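Local coordinates for separin (Saccharomyces cerevisiae, PDB 5U1T), which cleaves the Mcd1/Scc1 subunit of cohesin as a caspase-like cysteine protease, triggering chromosome segregation at the onset of anaphase, at residues Asn619-Lys632 and Ala645-Met658. Sequence-based numbering, arbitrary orientation.
Sequences NFDKLSIELSLCIK and ADNYLLEAYLSLYM
Leu649 enters helix 621-632 as a knob, seated in the hole formed by Ile625, Ser628, Leu629 and Lys632, in an antiparallel pair of neighbouring helices in the alpha-helical part of separase. The axes lie 8.8 Å apart at closest approach, with 150° between their directions. With CG anti to the backbone N (chi1 -179°), Leu649 spreads both methyls over the partner helix: CD1 lies against Ile625 CG2, while CD2 meets Leu629 CD2 at 3.6 Å. Ile625 crosses the Tyr653 side chain at about a right angle, its CD1 3.6 Å from Tyr653 CE1, and the same methyl also reaches Met658 CE. Small residues line the closest parts of the interface: Ala652 CB packs on Ile625 CG1, and Ala645 CB touches both Ile631 CG2 and Lys632 CG. Polar bonds lie toward the two ends, with the apolar contacts between them. Ser628 OG donates to Ala645 O at 3.1 Å, in the carbonyl plane on a lone pair; that oxygen also accepts a bond from Leu649 N, so two donors grip it. Lys632, bent at chi3 and chi4, brings NZ to the syn lone pair of Asp646 OD1, a salt bridge of 2.5 Å. A methionine in its place would probably keep some cover on Ala645 and Leu649 but leave the Asp646 carboxylate without its cationic mate. At the other end, Leu656 CD1 covers Asp621 CB, and Ser655 OG donates to Asp621 OD2 at 2.8 Å, from 42° out of the carboxylate plane. Further out, helix 602-617 backs both partners, with Leu615 on Ser624 and Cys613 on Tyr648; Met665 of helix 659-672 touches Tyr653. A Schellman motif with Tyr657 as its C-prime residue ends the second helix; Ser655 and Leu656 lie within its turn, which Met658 N closes by bonding to Tyr653 O at 2.8 Å.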
ATOM      1  N   ASN A 619       3.820  -2.567 -11.536  1.00 49.59           N
ATOM      2  CA  ASN A 619       4.053  -1.477 -12.467  1.00 54.71           C
ATOM      3  C   ASN A 619       4.085  -1.995 -13.911  1.00 55.06           C
ATOM      4  O   ASN A 619       4.979  -1.688 -14.675  1.00 57.92           O
ATOM      5  CB  ASN A 619       5.355  -0.720 -12.118  1.00 52.42           C
ATOM      6  CG  ASN A 619       5.471  -0.375 -10.619  1.00 58.19           C
ATOM      7  OD1 ASN A 619       4.744   0.484 -10.101  1.00 59.18           O
ATOM      8  ND2 ASN A 619       6.402  -1.039  -9.925  1.00 56.09           N
ATOM      9  N   PHE A 620       3.099  -2.796 -14.286  1.00 59.91           N
ATOM     10  CA  PHE A 620       3.000  -3.270 -15.662  1.00 56.44           C
ATOM     11  C   PHE A 620       2.126  -2.278 -16.400  1.00 55.14           C
ATOM     12  O   PHE A 620       1.173  -2.669 -17.073  1.00 60.17           O
ATOM     13  CB  PHE A 620       2.393  -4.673 -15.745  1.00 50.21           C
ATOM     14  CG  PHE A 620       3.347  -5.791 -15.444  1.00 53.58           C
ATOM     15  CD1 PHE A 620       4.412  -5.626 -14.578  1.00 52.24           C
ATOM     16  CD2 PHE A 620       3.167  -7.033 -16.028  1.00 53.78           C
ATOM     17  CE1 PHE A 620       5.278  -6.687 -14.300  1.00 52.61           C
ATOM     18  CE2 PHE A 620       4.031  -8.087 -15.749  1.00 53.49           C
ATOM     19  CZ  PHE A 620       5.085  -7.910 -14.885  1.00 50.99           C
ATOM     20  N   ASP A 621       2.449  -0.999 -16.265  1.00 52.47           N
ATOM     21  CA  ASP A 621       1.529   0.084 -16.594  1.00 49.28           C
ATOM     22  C   ASP A 621       0.989   0.065 -18.037  1.00 52.40           C
ATOM     23  O   ASP A 621      -0.119   0.543 -18.293  1.00 55.30           O
ATOM     24  CB  ASP A 621       2.209   1.430 -16.301  1.00 52.99           C
ATOM     25  CG  ASP A 621       2.839   1.484 -14.900  1.00 60.17           C
ATOM     26  OD1 ASP A 621       2.240   0.953 -13.938  1.00 60.32           O
ATOM     27  OD2 ASP A 621       3.948   2.055 -14.753  1.00 64.49           O
ATOM     28  N   LYS A 622       1.760  -0.484 -18.972  1.00 48.61           N
ATOM     29  CA  LYS A 622       1.341  -0.574 -20.367  1.00 53.96           C
ATOM     30  C   LYS A 622       0.161  -1.549 -20.502  1.00 57.46           C
ATOM     31  O   LYS A 622      -0.897  -1.211 -21.049  1.00 55.61           O
ATOM     32  CB  LYS A 622       2.514  -1.030 -21.234  1.00 49.02           C
ATOM     33  CG  LYS A 622       2.316  -0.918 -22.728  1.00 48.39           C
ATOM     34  CD  LYS A 622       3.560  -1.415 -23.452  1.00 55.34           C
ATOM     35  CE  LYS A 622       3.999  -0.483 -24.583  1.00 63.78           C
ATOM     36  NZ  LYS A 622       3.120  -0.529 -25.818  1.00 73.27           N
ATOM     37  N   LEU A 623       0.372  -2.759 -19.989  1.00 58.18           N
ATOM     38  CA  LEU A 623      -0.657  -3.790 -19.923  1.00 60.10           C
ATOM     39  C   LEU A 623      -1.859  -3.275 -19.148  1.00 55.72           C
ATOM     40  O   LEU A 623      -2.994  -3.451 -19.572  1.00 58.42           O
ATOM     41  CB  LEU A 623      -0.106  -5.074 -19.278  1.00 52.94           C
ATOM     42  CG  LEU A 623       0.859  -5.841 -20.189  1.00 48.83           C
ATOM     43  CD1 LEU A 623       1.485  -7.028 -19.484  1.00 51.34           C
ATOM     44  CD2 LEU A 623       0.154  -6.269 -21.452  1.00 47.61           C
ATOM     45  N   SER A 624      -1.606  -2.618 -18.025  1.00 53.50           N
ATOM     46  CA  SER A 624      -2.692  -2.010 -17.272  1.00 53.56           C
ATOM     47  C   SER A 624      -3.565  -1.099 -18.148  1.00 52.89           C
ATOM     48  O   SER A 624      -4.791  -1.199 -18.112  1.00 53.25           O
ATOM     49  CB  SER A 624      -2.142  -1.237 -16.067  1.00 45.53           C
ATOM     50  OG  SER A 624      -1.782  -2.126 -15.023  1.00 55.99           O
ATOM     51  N   ILE A 625      -2.942  -0.234 -18.946  1.00 55.57           N
ATOM     52  CA  ILE A 625      -3.709   0.694 -19.785  1.00 58.99           C
ATOM     53  C   ILE A 625      -4.512  -0.085 -20.831  1.00 56.51           C
ATOM     54  O   ILE A 625      -5.692   0.188 -21.056  1.00 57.85           O
ATOM     55  CB  ILE A 625      -2.788   1.755 -20.474  1.00 53.45           C
ATOM     56  CG1 ILE A 625      -2.233   2.706 -19.416  1.00 59.20           C
ATOM     57  CG2 ILE A 625      -3.536   2.577 -21.486  1.00 46.34           C
ATOM     58  CD1 ILE A 625      -1.121   3.605 -19.905  1.00 56.54           C
ATOM     59  N   GLU A 626      -3.882  -1.073 -21.446  1.00 52.91           N
ATOM     60  CA  GLU A 626      -4.528  -1.782 -22.529  1.00 58.17           C
ATOM     61  C   GLU A 626      -5.706  -2.631 -22.020  1.00 65.59           C
ATOM     62  O   GLU A 626      -6.794  -2.639 -22.617  1.00 64.54           O
ATOM     63  CB  GLU A 626      -3.519  -2.647 -23.261  1.00 53.84           C
ATOM     64  CG  GLU A 626      -4.168  -3.485 -24.316  1.00 68.05           C
ATOM     65  CD  GLU A 626      -3.260  -4.583 -24.778  1.00 73.93           C
ATOM     66  OE1 GLU A 626      -2.057  -4.518 -24.403  1.00 69.72           O
ATOM     67  OE2 GLU A 626      -3.751  -5.490 -25.497  1.00 68.72           O
ATOM     68  N   LEU A 627      -5.473  -3.321 -20.905  1.00 58.99           N
ATOM     69  CA  LEU A 627      -6.505  -4.054 -20.201  1.00 55.97           C
ATOM     70  C   LEU A 627      -7.655  -3.139 -19.831  1.00 61.59           C
ATOM     71  O   LEU A 627      -8.797  -3.402 -20.223  1.00 68.98           O
ATOM     72  CB  LEU A 627      -5.943  -4.728 -18.945  1.00 54.04           C
ATOM     73  CG  LEU A 627      -6.929  -5.496 -18.058  1.00 54.78           C
ATOM     74  CD1 LEU A 627      -7.864  -6.384 -18.880  1.00 51.36           C
ATOM     75  CD2 LEU A 627      -6.177  -6.332 -17.076  1.00 51.15           C
ATOM     76  N   SER A 628      -7.367  -2.082 -19.075  1.00 59.19           N
ATOM     77  CA  SER A 628      -8.407  -1.158 -18.610  1.00 61.46           C
ATOM     78  C   SER A 628      -9.239  -0.593 -19.745  1.00 63.94           C
ATOM     79  O   SER A 628     -10.467  -0.524 -19.650  1.00 60.31           O
ATOM     80  CB  SER A 628      -7.793   0.002 -17.827  1.00 58.59           C
ATOM     81  OG  SER A 628      -7.635  -0.349 -16.467  1.00 61.81           O
ATOM     82  N   LEU A 629      -8.566  -0.175 -20.812  1.00 63.74           N
ATOM     83  CA  LEU A 629      -9.265   0.388 -21.955  1.00 66.24           C
ATOM     84  C   LEU A 629     -10.169  -0.681 -22.545  1.00 66.49           C
ATOM     85  O   LEU A 629     -11.332  -0.429 -22.849  1.00 67.54           O
ATOM     86  CB  LEU A 629      -8.289   0.916 -23.011  1.00 63.56           C
ATOM     87  CG  LEU A 629      -7.448   2.168 -22.712  1.00 62.97           C
ATOM     88  CD1 LEU A 629      -6.676   2.562 -23.949  1.00 52.65           C
ATOM     89  CD2 LEU A 629      -8.297   3.324 -22.199  1.00 58.74           C
ATOM     90  N   CYS A 630      -9.633  -1.884 -22.677  1.00 64.75           N
ATOM     91  CA  CYS A 630     -10.391  -2.966 -23.266  1.00 67.94           C
ATOM     92  C   CYS A 630     -11.659  -3.301 -22.446  1.00 67.06           C
ATOM     93  O   CYS A 630     -12.732  -3.496 -23.009  1.00 60.75           O
ATOM     94  CB  CYS A 630      -9.500  -4.190 -23.418  1.00 67.02           C
ATOM     95  SG  CYS A 630     -10.369  -5.539 -24.182  1.00 82.11           S
ATOM     96  N   ILE A 631     -11.523  -3.350 -21.121  1.00 62.05           N
ATOM     97  CA  ILE A 631     -12.663  -3.510 -20.216  1.00 61.24           C
ATOM     98  C   ILE A 631     -13.716  -2.434 -20.437  1.00 67.66           C
ATOM     99  O   ILE A 631     -14.895  -2.730 -20.658  1.00 72.28           O
ATOM    100  CB  ILE A 631     -12.223  -3.461 -18.742  1.00 59.67           C
ATOM    101  CG1 ILE A 631     -11.377  -4.689 -18.395  1.00 62.35           C
ATOM    102  CG2 ILE A 631     -13.428  -3.315 -17.821  1.00 62.43           C
ATOM    103  CD1 ILE A 631     -10.656  -4.564 -17.096  1.00 57.31           C
ATOM    104  N   LYS A 632     -13.286  -1.177 -20.389  1.00 72.10           N
ATOM    105  CA  LYS A 632     -14.186  -0.042 -20.560  1.00 69.72           C
ATOM    106  C   LYS A 632     -14.755  -0.038 -21.953  1.00 68.86           C
ATOM    107  O   LYS A 632     -15.661   0.729 -22.256  1.00 74.51           O
ATOM    108  CB  LYS A 632     -13.467   1.275 -20.294  1.00 70.51           C
ATOM    109  CG  LYS A 632     -12.831   1.393 -18.913  1.00 67.31           C
ATOM    110  CD  LYS A 632     -11.746   2.482 -18.917  1.00 66.35           C
ATOM    111  CE  LYS A 632     -12.246   3.738 -19.620  1.00 65.38           C
ATOM    112  NZ  LYS A 632     -13.452   4.334 -18.959  1.00 70.63           N
ATOM    113  N   ALA A 645     -11.656  -0.384 -13.695  1.00 60.77           N
ATOM    114  CA  ALA A 645     -10.852  -0.076 -14.854  1.00 62.62           C
ATOM    115  C   ALA A 645     -10.516   1.414 -14.816  1.00 66.79           C
ATOM    116  O   ALA A 645      -9.392   1.790 -15.096  1.00 68.48           O
ATOM    117  CB  ALA A 645     -11.565  -0.456 -16.124  1.00 56.65           C
ATOM    118  N   ASP A 646     -11.475   2.251 -14.426  1.00 68.03           N
ATOM    119  CA  ASP A 646     -11.270   3.698 -14.419  1.00 67.08           C
ATOM    120  C   ASP A 646     -10.220   4.118 -13.386  1.00 69.23           C
ATOM    121  O   ASP A 646      -9.285   4.837 -13.729  1.00 71.35           O
ATOM    122  CB  ASP A 646     -12.593   4.439 -14.174  1.00 66.28           C
ATOM    123  CG  ASP A 646     -13.385   4.662 -15.467  1.00 71.72           C
ATOM    124  OD1 ASP A 646     -12.792   4.475 -16.549  1.00 71.57           O
ATOM    125  OD2 ASP A 646     -14.590   5.021 -15.421  1.00 75.30           O
ATOM    126  N   ASN A 647     -10.358   3.661 -12.143  1.00 68.75           N
ATOM    127  CA  ASN A 647      -9.352   3.910 -11.114  1.00 63.48           C
ATOM    128  C   ASN A 647      -7.964   3.426 -11.524  1.00 69.67           C
ATOM    129  O   ASN A 647      -6.965   4.120 -11.301  1.00 74.62           O
ATOM    130  CB  ASN A 647      -9.752   3.243  -9.788  1.00 68.65           C
ATOM    131  CG  ASN A 647      -8.577   3.151  -8.763  1.00 72.52           C
ATOM    132  OD1 ASN A 647      -7.606   2.406  -8.964  1.00 72.65           O
ATOM    133  ND2 ASN A 647      -8.701   3.870  -7.645  1.00 63.49           N
ATOM    134  N   TYR A 648      -7.882   2.232 -12.098  1.00 69.07           N
ATOM    135  CA  TYR A 648      -6.571   1.638 -12.350  1.00 64.94           C
ATOM    136  C   TYR A 648      -5.935   2.212 -13.619  1.00 60.68           C
ATOM    137  O   TYR A 648      -4.710   2.192 -13.766  1.00 60.56           O
ATOM    138  CB  TYR A 648      -6.668   0.109 -12.424  1.00 57.81           C
ATOM    139  CG  TYR A 648      -6.572  -0.562 -11.071  1.00 56.76           C
ATOM    140  CD1 TYR A 648      -5.390  -0.510 -10.337  1.00 54.57           C
ATOM    141  CD2 TYR A 648      -7.658  -1.244 -10.520  1.00 54.58           C
ATOM    142  CE1 TYR A 648      -5.284  -1.112  -9.106  1.00 51.42           C
ATOM    143  CE2 TYR A 648      -7.561  -1.856  -9.274  1.00 51.48           C
ATOM    144  CZ  TYR A 648      -6.371  -1.787  -8.575  1.00 54.84           C
ATOM    145  OH  TYR A 648      -6.239  -2.388  -7.341  1.00 56.48           O
ATOM    146  N   LEU A 649      -6.761   2.734 -14.519  1.00 59.70           N
ATOM    147  CA  LEU A 649      -6.251   3.417 -15.696  1.00 61.90           C
ATOM    148  C   LEU A 649      -5.565   4.730 -15.269  1.00 66.19           C
ATOM    149  O   LEU A 649      -4.517   5.118 -15.800  1.00 58.01           O
ATOM    150  CB  LEU A 649      -7.383   3.680 -16.686  1.00 53.38           C
ATOM    151  CG  LEU A 649      -7.087   4.375 -18.011  1.00 55.35           C
ATOM    152  CD1 LEU A 649      -5.984   3.670 -18.794  1.00 53.95           C
ATOM    153  CD2 LEU A 649      -8.366   4.433 -18.816  1.00 54.29           C
ATOM    154  N   LEU A 650      -6.180   5.389 -14.291  1.00 65.71           N
ATOM    155  CA  LEU A 650      -5.690   6.640 -13.737  1.00 62.06           C
ATOM    156  C   LEU A 650      -4.309   6.446 -13.101  1.00 65.47           C
ATOM    157  O   LEU A 650      -3.375   7.189 -13.397  1.00 63.44           O
ATOM    158  CB  LEU A 650      -6.693   7.196 -12.712  1.00 61.46           C
ATOM    159  CG  LEU A 650      -6.375   8.561 -12.099  1.00 66.40           C
ATOM    160  CD1 LEU A 650      -5.811   9.487 -13.171  1.00 63.31           C
ATOM    161  CD2 LEU A 650      -7.596   9.187 -11.418  1.00 66.24           C
ATOM    162  N   GLU A 651      -4.189   5.433 -12.248  1.00 63.55           N
ATOM    163  CA  GLU A 651      -2.936   5.141 -11.580  1.00 57.23           C
ATOM    164  C   GLU A 651      -1.859   4.738 -12.585  1.00 59.13           C
ATOM    165  O   GLU A 651      -0.686   5.013 -12.368  1.00 66.99           O
ATOM    166  CB  GLU A 651      -3.138   4.051 -10.528  1.00 57.22           C
ATOM    167  CG  GLU A 651      -4.193   4.397  -9.474  1.00 63.66           C
ATOM    168  CD  GLU A 651      -3.657   5.289  -8.345  1.00 73.04           C
ATOM    169  OE1 GLU A 651      -3.304   4.727  -7.278  1.00 70.88           O
ATOM    170  OE2 GLU A 651      -3.586   6.543  -8.514  1.00 75.80           O
ATOM    171  N   ALA A 652      -2.246   4.120 -13.693  1.00 56.53           N
ATOM    172  CA  ALA A 652      -1.281   3.703 -14.708  1.00 57.71           C
ATOM    173  C   ALA A 652      -0.760   4.899 -15.512  1.00 63.15           C
ATOM    174  O   ALA A 652       0.432   4.986 -15.784  1.00 63.95           O
ATOM    175  CB  ALA A 652      -1.893   2.668 -15.638  1.00 55.07           C
ATOM    176  N   TYR A 653      -1.650   5.809 -15.897  1.00 60.27           N
ATOM    177  CA  TYR A 653      -1.232   7.061 -16.519  1.00 59.48           C
ATOM    178  C   TYR A 653      -0.222   7.800 -15.635  1.00 63.02           C
ATOM    179  O   TYR A 653       0.844   8.216 -16.099  1.00 57.77           O
ATOM    180  CB  TYR A 653      -2.440   7.952 -16.797  1.00 58.78           C
ATOM    181  CG  TYR A 653      -3.220   7.535 -18.016  1.00 61.05           C
ATOM    182  CD1 TYR A 653      -2.594   6.880 -19.065  1.00 59.09           C
ATOM    183  CD2 TYR A 653      -4.584   7.795 -18.118  1.00 63.31           C
ATOM    184  CE1 TYR A 653      -3.302   6.490 -20.188  1.00 61.68           C
ATOM    185  CE2 TYR A 653      -5.306   7.406 -19.243  1.00 63.95           C
ATOM    186  CZ  TYR A 653      -4.661   6.756 -20.275  1.00 62.53           C
ATOM    187  OH  TYR A 653      -5.366   6.365 -21.390  1.00 61.47           O
ATOM    188  N   LEU A 654      -0.564   7.939 -14.358  1.00 62.64           N
ATOM    189  CA  LEU A 654       0.305   8.581 -13.387  1.00 53.95           C
ATOM    190  C   LEU A 654       1.645   7.858 -13.261  1.00 62.86           C
ATOM    191  O   LEU A 654       2.691   8.498 -13.292  1.00 65.61           O
ATOM    192  CB  LEU A 654      -0.381   8.661 -12.030  1.00 54.97           C
ATOM    193  CG  LEU A 654      -1.634   9.535 -11.943  1.00 59.95           C
ATOM    194  CD1 LEU A 654      -2.334   9.279 -10.630  1.00 60.99           C
ATOM    195  CD2 LEU A 654      -1.323  10.998 -12.069  1.00 61.64           C
ATOM    196  N   SER A 655       1.641   6.538 -13.139  1.00 60.19           N
ATOM    197  CA  SER A 655       2.911   5.834 -13.025  1.00 57.66           C
ATOM    198  C   SER A 655       3.791   6.061 -14.265  1.00 55.07           C
ATOM    199  O   SER A 655       5.021   6.046 -14.181  1.00 55.71           O
ATOM    200  CB  SER A 655       2.679   4.347 -12.797  1.00 55.65           C
ATOM    201  OG  SER A 655       3.882   3.663 -12.498  1.00 56.97           O
ATOM    202  N   LEU A 656       3.171   6.303 -15.413  1.00 53.02           N
ATOM    203  CA  LEU A 656       3.954   6.547 -16.618  1.00 60.01           C
ATOM    204  C   LEU A 656       4.146   8.052 -16.885  1.00 62.44           C
ATOM    205  O   LEU A 656       4.573   8.461 -17.978  1.00 56.82           O
ATOM    206  CB  LEU A 656       3.311   5.852 -17.817  1.00 47.76           C
ATOM    207  CG  LEU A 656       3.588   4.355 -17.766  1.00 53.58           C
ATOM    208  CD1 LEU A 656       3.016   3.629 -18.966  1.00 53.22           C
ATOM    209  CD2 LEU A 656       5.065   4.060 -17.614  1.00 47.15           C
ATOM    210  N   TYR A 657       3.857   8.854 -15.857  1.00 59.13           N
ATOM    211  CA  TYR A 657       3.908  10.325 -15.912  1.00 60.82           C
ATOM    212  C   TYR A 657       3.194  10.876 -17.153  1.00 60.13           C
ATOM    213  O   TYR A 657       3.618  11.853 -17.763  1.00 63.10           O
ATOM    214  CB  TYR A 657       5.364  10.833 -15.825  1.00 59.62           C
ATOM    215  CG  TYR A 657       5.933  10.720 -14.417  1.00 57.23           C
ATOM    216  CD1 TYR A 657       6.552   9.550 -13.984  1.00 54.80           C
ATOM    217  CD2 TYR A 657       5.825  11.771 -13.518  1.00 55.79           C
ATOM    218  CE1 TYR A 657       7.055   9.444 -12.717  1.00 51.67           C
ATOM    219  CE2 TYR A 657       6.330  11.671 -12.244  1.00 58.65           C
ATOM    220  CZ  TYR A 657       6.940  10.507 -11.843  1.00 57.39           C
ATOM    221  OH  TYR A 657       7.433  10.407 -10.554  1.00 62.54           O
ATOM    222  N   MET A 658       2.083  10.242 -17.504  1.00 62.07           N
ATOM    223  CA  MET A 658       1.230  10.774 -18.544  1.00 65.10           C
ATOM    224  C   MET A 658       0.232  11.719 -17.892  1.00 65.41           C
ATOM    225  O   MET A 658      -0.944  11.411 -17.763  1.00 64.18           O
ATOM    226  CB  MET A 658       0.535   9.657 -19.303  1.00 58.71           C
ATOM    227  CG  MET A 658       1.459   8.561 -19.804  1.00 61.19           C
ATOM    228  SD  MET A 658       0.533   7.433 -20.866  1.00 68.85           S
ATOM    229  CE  MET A 658       1.672   6.079 -21.021  1.00 62.41           C
TER